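Local coordinates for protein fructokinase (Silicibacter sp., PDB 3C8U) that probably transfers a phosphate group from ATP to fructose, at residues T3-L15 with L38-L51. Residues are numbered along the deposited sequence; the frame is centred on the assembly and turned at random.
Sequences TLAALCQGVLERL and LSNPLAAALSAQGL
C8 of helix 4-14 packs against A45 of helix 36-48, the helix that follows what is probably the P-loop, where both helices lie on one side of the parallel sheet of this P-loop-type kinase fold. The axes of segments 4-14 and 38-48 approach to 9.4 Å and cross at -62°, and the CA atoms of C8 and L46 are the nearest pair, 6.1 Å apart. Small side chains meet at this point: C8 SG rests 3.7 Å from A45 CB, with A45 O beside it. L42 comes in on the sheet-facing side. Its CG is swung away from its own backbone N (chi1 175°), which carries CD1 to 3.7 Å from C8 CA, against the helix backbone itself, while L7 lies across the L42 side chain at about a right angle.

Toward the start of helix 4-14, L4 divides its two methyls: CD2 presses on P41 CB at 3.5 Å, tighter than usual, and CD1 lies over the backbone of L42. L7 and L38 meet tip to tip, CD2 to CD1 at 3.9 Å. At the other end, L46 CD2 lies 4.0 Å from V11 CG1 and also meets L12, whose side chain runs past that of L46 in the opposite direction. L12 CD1 reaches Q49 CB. A Schellman motif with G50 as C-prime residue turns the chain here, L51 N bonding to L46 O, and L51 CD1 meets L15 CD1 at 3.6 Å.

Against the sheet, L7 and L42 both touch I152 of strand 150-154, and L7 and L38 both touch W205, joining the helix pair to the sheet. The side-chain to side-chain contacts are carbon and sulfur packing, and the two segments share no hydrogen bond; S47 OG bonds to A43 O and A53 N, away from helix 4-14. Cohesion therefore rests on shape fit and burial of aliphatic surface.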
ATOM      1  N   THR A   3      20.391  -2.362   1.153  1.00 30.66           N
ATOM      2  CA  THR A   3      20.199  -1.958   2.538  1.00 26.81           C
ATOM      3  C   THR A   3      19.135  -0.851   2.605  1.00 24.56           C
ATOM      4  O   THR A   3      18.783  -0.223   1.587  1.00 22.66           O
ATOM      5  CB  THR A   3      21.508  -1.457   3.149  1.00 26.95           C
ATOM      6  OG1 THR A   3      21.924  -0.272   2.459  1.00 24.33           O
ATOM      7  CG2 THR A   3      22.602  -2.524   3.043  1.00 26.39           C
ATOM      8  N   LEU A   4      18.595  -0.655   3.800  1.00 22.40           N
ATOM      9  CA  LEU A   4      17.632   0.409   4.015  1.00 23.98           C
ATOM     10  C   LEU A   4      18.348   1.723   3.743  1.00 22.24           C
ATOM     11  O   LEU A   4      17.765   2.665   3.249  1.00 19.24           O
ATOM     12  CB  LEU A   4      17.070   0.410   5.444  1.00 26.90           C
ATOM     13  CG  LEU A   4      15.993   1.453   5.781  1.00 29.60           C
ATOM     14  CD1 LEU A   4      14.803   1.315   4.840  1.00 25.23           C
ATOM     15  CD2 LEU A   4      15.551   1.323   7.243  1.00 35.73           C
ATOM     16  N   ALA A   5      19.637   1.760   4.042  1.00 23.11           N
ATOM     17  CA  ALA A   5      20.373   3.024   3.999  1.00 21.01           C
ATOM     18  C   ALA A   5      20.456   3.449   2.551  1.00 20.65           C
ATOM     19  O   ALA A   5      20.297   4.622   2.216  1.00 19.09           O
ATOM     20  CB  ALA A   5      21.785   2.902   4.629  1.00 23.54           C
ATOM     21  N   ALA A   6      20.657   2.457   1.694  1.00 19.75           N
ATOM     22  CA  ALA A   6      20.818   2.692   0.259  1.00 17.96           C
ATOM     23  C   ALA A   6      19.464   3.018  -0.368  1.00 21.73           C
ATOM     24  O   ALA A   6      19.377   3.807  -1.310  1.00 18.90           O
ATOM     25  CB  ALA A   6      21.505   1.501  -0.446  1.00 19.48           C
ATOM     26  N   LEU A   7      18.411   2.429   0.199  1.00 20.50           N
ATOM     27  CA  LEU A   7      17.031   2.699  -0.248  1.00 18.09           C
ATOM     28  C   LEU A   7      16.691   4.153   0.062  1.00 20.90           C
ATOM     29  O   LEU A   7      16.181   4.884  -0.773  1.00 20.34           O
ATOM     30  CB  LEU A   7      16.004   1.747   0.413  1.00 18.64           C
ATOM     31  CG  LEU A   7      14.511   1.838   0.017  1.00 21.52           C
ATOM     32  CD1 LEU A   7      14.339   1.651  -1.505  1.00 22.85           C
ATOM     33  CD2 LEU A   7      13.646   0.835   0.758  1.00 20.18           C
ATOM     34  N   CYS A   8      16.999   4.558   1.286  1.00 16.82           N
ATOM     35  CA  CYS A   8      16.697   5.906   1.731  1.00 17.36           C
ATOM     36  C   CYS A   8      17.403   6.897   0.814  1.00 15.44           C
ATOM     37  O   CYS A   8      16.812   7.835   0.298  1.00 15.00           O
ATOM     38  CB  CYS A   8      17.122   6.081   3.192  1.00 18.39           C
ATOM     39  SG  CYS A   8      17.092   7.770   3.749  1.00 19.17           S
ATOM     40  N   GLN A   9      18.669   6.611   0.550  1.00 16.43           N
ATOM     41  CA  GLN A   9      19.519   7.503  -0.249  1.00 16.83           C
ATOM     42  C   GLN A   9      19.024   7.550  -1.691  1.00 15.58           C
ATOM     43  O   GLN A   9      18.941   8.619  -2.285  1.00 15.44           O
ATOM     44  CB  GLN A   9      20.997   7.087  -0.185  1.00 15.42           C
ATOM     45  CG  GLN A   9      21.902   7.854  -1.144  1.00 14.73           C
ATOM     46  CD  GLN A   9      22.039   9.361  -0.846  1.00 19.00           C
ATOM     47  OE1 GLN A   9      21.742   9.817   0.240  1.00 17.34           O
ATOM     48  NE2 GLN A   9      22.489  10.124  -1.835  1.00 17.46           N
ATOM     49  N   GLY A  10      18.591   6.396  -2.190  1.00 16.89           N
ATOM     50  CA  GLY A  10      18.076   6.295  -3.556  1.00 17.42           C
ATOM     51  C   GLY A  10      16.803   7.087  -3.769  1.00 18.39           C
ATOM     52  O   GLY A  10      16.598   7.749  -4.790  1.00 19.34           O
ATOM     53  N   VAL A  11      15.951   7.073  -2.751  1.00 17.10           N
ATOM     54  CA  VAL A  11      14.726   7.875  -2.777  1.00 17.01           C
ATOM     55  C   VAL A  11      15.090   9.342  -2.775  1.00 18.25           C
ATOM     56  O   VAL A  11      14.615  10.129  -3.614  1.00 16.52           O
ATOM     57  CB  VAL A  11      13.776   7.535  -1.585  1.00 18.58           C
ATOM     58  CG1 VAL A  11      12.628   8.566  -1.484  1.00 19.82           C
ATOM     59  CG2 VAL A  11      13.255   6.112  -1.762  1.00 20.22           C
ATOM     60  N   LEU A  12      16.007   9.710  -1.888  1.00 17.66           N
ATOM     61  CA  LEU A  12      16.382  11.122  -1.756  0.50 16.68           C
ATOM     62  C   LEU A  12      16.934  11.705  -3.065  1.00 17.52           C
ATOM     63  O   LEU A  12      16.648  12.841  -3.435  1.00 16.63           O
ATOM     64  CB  LEU A  12      17.401  11.347  -0.635  0.50 17.27           C
ATOM     65  CG  LEU A  12      16.899  11.185   0.798  0.50 17.97           C
ATOM     66  CD1 LEU A  12      18.023  11.452   1.791  0.50 19.64           C
ATOM     67  CD2 LEU A  12      15.737  12.112   1.050  0.50 20.46           C
ATOM     68  N   GLU A  13      17.728  10.921  -3.749  1.00 18.70           N
ATOM     69  CA  GLU A  13      18.405  11.362  -4.979  1.00 21.47           C
ATOM     70  C   GLU A  13      17.402  11.595  -6.072  1.00 19.49           C
ATOM     71  O   GLU A  13      17.667  12.313  -7.029  1.00 17.96           O
ATOM     72  CB  GLU A  13      19.399  10.314  -5.507  1.00 18.85           C
ATOM     73  CG  GLU A  13      20.540  10.054  -4.586  1.00 28.30           C
ATOM     74  CD  GLU A  13      21.405   8.917  -5.083  1.00 29.57           C
ATOM     75  OE1 GLU A  13      20.992   8.210  -6.026  1.00 32.06           O
ATOM     76  OE2 GLU A  13      22.470   8.728  -4.485  1.00 30.51           O
ATOM     77  N   ARG A  14      16.276  10.935  -5.944  1.00 16.66           N
ATOM     78  CA  ARG A  14      15.259  10.955  -7.001  1.00 17.55           C
ATOM     79  C   ARG A  14      14.167  11.983  -6.750  1.00 18.49           C
ATOM     80  O   ARG A  14      13.407  12.344  -7.654  1.00 19.55           O
ATOM     81  CB  ARG A  14      14.668   9.572  -7.205  1.00 16.79           C
ATOM     82  CG  ARG A  14      15.669   8.611  -7.817  1.00 18.54           C
ATOM     83  CD  ARG A  14      15.054   7.204  -7.857  1.00 21.26           C
ATOM     84  NE  ARG A  14      15.853   6.228  -8.618  1.00 21.96           N
ATOM     85  CZ  ARG A  14      17.018   5.744  -8.218  1.00 26.88           C
ATOM     86  NH1 ARG A  14      17.575   6.151  -7.082  1.00 22.97           N
ATOM     87  NH2 ARG A  14      17.648   4.858  -8.980  1.00 26.99           N
ATOM     88  N   LEU A  15      14.108  12.461  -5.520  1.00 16.51           N
ATOM     89  CA  LEU A  15      13.167  13.546  -5.157  1.00 16.62           C
ATOM     90  C   LEU A  15      13.750  14.868  -5.634  1.00 19.57           C
ATOM     91  O   LEU A  15      14.928  14.977  -5.882  1.00 22.09           O
ATOM     92  CB  LEU A  15      12.937  13.566  -3.648  1.00 17.73           C
ATOM     93  CG  LEU A  15      12.138  12.339  -3.157  1.00 18.38           C
ATOM     94  CD1 LEU A  15      12.097  12.379  -1.641  1.00 19.05           C
ATOM     95  CD2 LEU A  15      10.713  12.260  -3.782  1.00 17.75           C
ATOM     96  N   LEU A  38       8.710  -2.332   6.079  1.00 18.60           N
ATOM     97  CA  LEU A  38       9.688  -1.582   5.254  1.00 19.71           C
ATOM     98  C   LEU A  38       9.350  -0.074   5.180  1.00 21.59           C
ATOM     99  O   LEU A  38      10.211   0.792   5.353  1.00 18.95           O
ATOM    100  CB  LEU A  38       9.784  -2.194   3.848  1.00 20.54           C
ATOM    101  CG  LEU A  38      10.769  -1.517   2.901  1.00 20.23           C
ATOM    102  CD1 LEU A  38      12.208  -1.631   3.453  1.00 25.80           C
ATOM    103  CD2 LEU A  38      10.668  -2.083   1.500  1.00 23.67           C
ATOM    104  N   SER A  39       8.076   0.246   4.989  1.00 20.99           N
ATOM    105  CA  SER A  39       7.692   1.655   4.765  1.00 20.10           C
ATOM    106  C   SER A  39       8.016   2.541   5.961  1.00 18.43           C
ATOM    107  O   SER A  39       8.519   3.668   5.834  1.00 18.21           O
ATOM    108  CB  SER A  39       6.203   1.754   4.438  1.00 20.45           C
ATOM    109  OG  SER A  39       5.411   1.213   5.473  1.00 18.97           O
ATOM    110  N   ASN A  40       7.711   2.013   7.143  1.00 18.59           N
ATOM    111  CA  ASN A  40       7.906   2.765   8.388  1.00 18.68           C
ATOM    112  C   ASN A  40       9.385   3.102   8.687  1.00 18.68           C
ATOM    113  O   ASN A  40       9.708   4.267   8.971  1.00 19.66           O
ATOM    114  CB  ASN A  40       7.185   2.092   9.551  1.00 17.83           C
ATOM    115  CG  ASN A  40       5.708   2.336   9.471  1.00 22.72           C
ATOM    116  OD1 ASN A  40       5.265   3.420   9.786  1.00 19.01           O
ATOM    117  ND2 ASN A  40       4.948   1.366   8.953  1.00 17.93           N
ATOM    118  N   PRO A  41      10.290   2.105   8.590  1.00 18.78           N
ATOM    119  CA  PRO A  41      11.686   2.442   8.773  1.00 20.14           C
ATOM    120  C   PRO A  41      12.228   3.373   7.692  1.00 20.59           C
ATOM    121  O   PRO A  41      13.084   4.197   7.968  1.00 18.37           O
ATOM    122  CB  PRO A  41      12.383   1.078   8.695  1.00 21.71           C
ATOM    123  CG  PRO A  41      11.353   0.124   9.207  1.00 20.53           C
ATOM    124  CD  PRO A  41      10.102   0.644   8.542  1.00 21.26           C
ATOM    125  N   LEU A  42      11.670   3.254   6.492  1.00 20.02           N
ATOM    126  CA  LEU A  42      12.047   4.148   5.386  1.00 19.88           C
ATOM    127  C   LEU A  42      11.615   5.573   5.692  1.00 19.61           C
ATOM    128  O   LEU A  42      12.367   6.505   5.450  1.00 18.68           O
ATOM    129  CB  LEU A  42      11.464   3.685   4.039  1.00 21.50           C
ATOM    130  CG  LEU A  42      11.735   4.660   2.870  1.00 17.46           C
ATOM    131  CD1 LEU A  42      13.236   4.766   2.543  1.00 19.40           C
ATOM    132  CD2 LEU A  42      10.928   4.307   1.616  1.00 18.35           C
ATOM    133  N   ALA A  43      10.398   5.723   6.244  1.00 18.42           N
ATOM    134  CA  ALA A  43       9.890   7.034   6.668  1.00 17.68           C
ATOM    135  C   ALA A  43      10.817   7.662   7.705  1.00 18.42           C
ATOM    136  O   ALA A  43      11.119   8.867   7.676  1.00 18.73           O
ATOM    137  CB  ALA A  43       8.383   6.939   7.219  1.00 16.22           C
ATOM    138  N   ALA A  44      11.298   6.828   8.613  1.00 19.69           N
ATOM    139  CA  ALA A  44      12.122   7.303   9.729  1.00 20.26           C
ATOM    140  C   ALA A  44      13.514   7.719   9.205  1.00 20.90           C
ATOM    141  O   ALA A  44      14.099   8.688   9.646  1.00 23.56           O
ATOM    142  CB  ALA A  44      12.241   6.210  10.817  1.00 20.46           C
ATOM    143  N   ALA A  45      13.994   6.967   8.229  1.00 18.54           N
ATOM    144  CA  ALA A  45      15.321   7.186   7.644  1.00 18.30           C
ATOM    145  C   ALA A  45      15.324   8.506   6.893  1.00 18.01           C
ATOM    146  O   ALA A  45      16.247   9.309   7.018  1.00 18.24           O
ATOM    147  CB  ALA A  45      15.719   6.020   6.728  1.00 16.34           C
ATOM    148  N   LEU A  46      14.230   8.761   6.184  1.00 16.12           N
ATOM    149  CA  LEU A  46      14.110  10.001   5.373  1.00 17.05           C
ATOM    150  C   LEU A  46      13.977  11.223   6.301  1.00 20.91           C
ATOM    151  O   LEU A  46      14.625  12.275   6.118  1.00 21.60           O
ATOM    152  CB  LEU A  46      12.926   9.913   4.409  1.00 15.25           C
ATOM    153  CG  LEU A  46      13.077   8.971   3.185  1.00 18.67           C
ATOM    154  CD1 LEU A  46      11.703   8.631   2.610  1.00 20.35           C
ATOM    155  CD2 LEU A  46      13.986   9.573   2.102  1.00 20.76           C
ATOM    156  N   SER A  47      13.151  11.058   7.323  1.00 19.76           N
ATOM    157  CA  SER A  47      12.959  12.111   8.301  1.00 20.59           C
ATOM    158  C   SER A  47      14.324  12.513   8.899  1.00 19.35           C
ATOM    159  O   SER A  47      14.617  13.706   9.088  1.00 22.59           O
ATOM    160  CB  SER A  47      11.969  11.682   9.401  1.00 21.99           C
ATOM    161  OG  SER A  47      10.686  11.334   8.858  1.00 20.32           O
ATOM    162  N   ALA A  48      15.170  11.526   9.119  1.00 19.03           N
ATOM    163  CA  ALA A  48      16.475  11.743   9.780  1.00 19.51           C
ATOM    164  C   ALA A  48      17.431  12.499   8.853  1.00 21.19           C
ATOM    165  O   ALA A  48      18.448  13.059   9.291  1.00 22.55           O
ATOM    166  CB  ALA A  48      17.111  10.402  10.246  1.00 17.68           C
ATOM    167  N   GLN A  49      17.083  12.501   7.573  1.00 18.50           N
ATOM    168  CA  GLN A  49      17.898  13.157   6.546  1.00 19.11           C
ATOM    169  C   GLN A  49      17.246  14.462   6.157  1.00 18.39           C
ATOM    170  O   GLN A  49      17.520  15.002   5.088  1.00 21.61           O
ATOM    171  CB  GLN A  49      18.057  12.292   5.297  1.00 18.58           C
ATOM    172  CG  GLN A  49      18.819  11.008   5.514  1.00 19.29           C
ATOM    173  CD  GLN A  49      20.223  11.198   6.003  1.00 20.50           C
ATOM    174  OE1 GLN A  49      20.883  12.202   5.739  1.00 17.51           O
ATOM    175  NE2 GLN A  49      20.723  10.181   6.665  1.00 18.80           N
ATOM    176  N   GLY A  50      16.342  14.905   7.023  1.00 20.15           N
ATOM    177  CA  GLY A  50      15.720  16.254   6.927  1.00 21.50           C
ATOM    178  C   GLY A  50      14.506  16.341   6.037  1.00 24.56           C
ATOM    179  O   GLY A  50      14.070  17.432   5.635  1.00 27.39           O
ATOM    180  N   LEU A  51      13.961  15.174   5.710  1.00 22.96           N
ATOM    181  CA  LEU A  51      12.723  15.092   4.930  1.00 24.03           C
ATOM    182  C   LEU A  51      11.648  14.383   5.744  1.00 23.34           C
ATOM    183  O   LEU A  51      11.511  13.181   5.646  1.00 22.24           O
ATOM    184  CB  LEU A  51      12.929  14.331   3.611  1.00 24.25           C
ATOM    185  CG  LEU A  51      13.387  15.041   2.343  1.00 33.22           C
ATOM    186  CD1 LEU A  51      13.531  14.005   1.222  1.00 34.67           C
ATOM    187  CD2 LEU A  51      12.405  16.144   1.951  1.00 35.41           C
TER